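Local coordinates for protein DnaB intein (Synechocystis sp., PDB 1MI8) that excises itself from its host replicative DNA helicase precursor by protein splicing, joining the flanking segments and cyclising an asparagine side chain, at the interface of chains A and B. Numbering follows the deposited sequence. Chains: chain A/B, DnaB intein.

The interface of chains A and B. Residues chain A 89-91, 126-128; chain B 59, 87, 89, 128-130.
A:Ile128 and B:Ile128 pair across the two-fold, each as partner of the other, where the strands 120-140 of the two chains run antiparallel. The backbone bond from A:Ile128 N to B:Ile128 O is 3.1 Å, and its twin from B:Ile128 N to A:Ile128 O closes a small symmetric ring. Two residues farther along the strand, B:Glu130 N gives a nearly straight bond (174° at H) to A:Val126 O, 3.0 Å away. Between these rungs A:Ser127 faces B:Thr129, their CB atoms 3.9 Å apart.

The apolar contact rests largely on A:Leu91, which buries more surface than any other residue of this patch. Its CG lies beside the backbone N (chi1 -66°), and the branch CD1 meets the CD2-CE2 edge of the B:Tyr59 ring, offset to one side of the ring plane instead of sitting over its centre; CD1 is 3.4 Å from B:Tyr59 CD2. The fork at A:Leu91 CG also rests on the methyl CG2 of B:Ile128, at 4.0 Å.

Apart from this packing, B:Glu130 has CG anti to its backbone N (chi1 -177°) and extends past A:Val126 at a slant, its carboxylate oxygen OE2 in van der Waals contact with the methyl A:Val126 CG1 at 3.8 Å.

A water joins the loops: it lies 2.9 Å from A:Leu91 N and 2.7 Å from B:Leu89 O, while A:Ser90 CB sits close to the carbonyl oxygens of both B:Leu89 and B:Asp87.

Together, strand pairing and leucine packing join the strands 120-140 of two intein copies over a short antiparallel stretch. Splicing within one chain does not need a dimer, and this pairing may come from crystal packing; the structure alone does not show a role for it.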
# COMPACT_ATOMS: atom_id res chain seq x y z
N LEU A 89 2.54 -5.78 3.28
CA LEU A 89 1.56 -5.04 4.06
C LEU A 89 0.46 -4.51 3.17
O LEU A 89 0.70 -4.21 1.98
CB LEU A 89 2.20 -3.83 4.75
CG LEU A 89 3.36 -4.14 5.70
CD1 LEU A 89 4.04 -2.82 6.19
CD2 LEU A 89 2.80 -4.95 6.86
N SER A 90 -0.72 -4.38 3.76
CA SER A 90 -1.88 -3.82 3.07
C SER A 90 -2.50 -2.81 4.01
O SER A 90 -2.16 -2.75 5.20
CB SER A 90 -2.92 -4.92 2.70
OG SER A 90 -3.06 -5.83 3.79
N LEU A 91 -3.42 -2.02 3.49
CA LEU A 91 -4.06 -0.99 4.29
C LEU A 91 -4.94 -1.53 5.40
O LEU A 91 -5.37 -0.78 6.28
CB LEU A 91 -4.84 -0.02 3.39
CG LEU A 91 -4.01 0.84 2.40
CD1 LEU A 91 -4.56 2.23 2.42
CD2 LEU A 91 -2.50 0.93 2.78
N VAL A 126 -1.77 3.91 6.44
CA VAL A 126 -2.57 4.74 5.55
C VAL A 126 -1.86 4.98 4.22
O VAL A 126 -2.47 5.48 3.26
CB VAL A 126 -2.95 6.11 6.19
CG1 VAL A 126 -3.76 5.83 7.46
CG2 VAL A 126 -1.71 6.99 6.44
N SER A 127 -0.57 4.66 4.17
CA SER A 127 0.16 4.83 2.92
C SER A 127 1.42 3.97 2.78
O SER A 127 2.17 3.77 3.73
CB SER A 127 0.55 6.32 2.69
OG SER A 127 0.92 6.47 1.32
N ILE A 128 1.62 3.47 1.56
CA ILE A 128 2.77 2.67 1.21
C ILE A 128 3.03 3.08 -0.22
O ILE A 128 2.19 2.83 -1.13
CB ILE A 128 2.48 1.15 1.21
CG1 ILE A 128 1.72 0.72 2.48
CG2 ILE A 128 3.82 0.38 1.22
CD1 ILE A 128 1.18 -0.74 2.34
N TYR B 59 -9.06 6.13 -1.83
CA TYR B 59 -7.63 5.82 -1.81
C TYR B 59 -7.06 5.80 -3.20
O TYR B 59 -7.67 5.23 -4.09
CB TYR B 59 -7.41 4.41 -1.24
CG TYR B 59 -8.00 4.16 0.12
CD1 TYR B 59 -9.37 4.01 0.31
CD2 TYR B 59 -7.17 4.12 1.22
CE1 TYR B 59 -9.91 3.81 1.63
CE2 TYR B 59 -7.66 3.93 2.51
CZ TYR B 59 -9.02 3.78 2.72
OH TYR B 59 -9.42 3.60 4.01
N ASP B 87 -8.01 -2.60 -0.10
CA ASP B 87 -7.41 -2.69 1.26
C ASP B 87 -6.71 -3.98 1.62
O ASP B 87 -6.17 -4.09 2.74
CB ASP B 87 -8.40 -2.34 2.38
CG ASP B 87 -9.53 -3.37 2.57
OD1 ASP B 87 -10.44 -3.01 3.36
OD2 ASP B 87 -9.54 -4.49 1.98
N LEU B 89 -4.67 -5.27 -1.04
CA LEU B 89 -3.55 -5.27 -1.97
C LEU B 89 -2.27 -4.89 -1.27
O LEU B 89 -2.30 -4.10 -0.30
CB LEU B 89 -3.76 -4.27 -3.11
CG LEU B 89 -5.02 -4.48 -3.96
CD1 LEU B 89 -5.22 -3.30 -4.95
CD2 LEU B 89 -4.87 -5.81 -4.68
N ILE B 128 -0.38 2.96 -2.86
CA ILE B 128 -1.72 2.82 -2.32
C ILE B 128 -1.70 3.80 -1.18
O ILE B 128 -0.94 3.62 -0.18
CB ILE B 128 -1.99 1.42 -1.73
CG1 ILE B 128 -1.53 0.30 -2.68
CG2 ILE B 128 -3.51 1.24 -1.55
CD1 ILE B 128 -1.54 -1.09 -1.97
N THR B 129 -2.48 4.87 -1.31
CA THR B 129 -2.49 5.86 -0.26
C THR B 129 -3.89 6.48 -0.03
O THR B 129 -4.59 6.81 -0.98
CB THR B 129 -1.50 6.99 -0.54
OG1 THR B 129 -2.16 7.98 -1.29
CG2 THR B 129 -0.31 6.51 -1.34
N GLU B 130 -4.31 6.57 1.22
CA GLU B 130 -5.60 7.15 1.56
C GLU B 130 -5.55 8.65 1.17
O GLU B 130 -4.52 9.29 1.37
CB GLU B 130 -5.81 7.00 3.07
CG GLU B 130 -7.18 7.49 3.60
CD GLU B 130 -7.13 7.68 5.10
OE1 GLU B 130 -7.11 8.86 5.53
OE2 GLU B 130 -7.10 6.67 5.83
O HOH W 1 -3.90 -2.18 0.65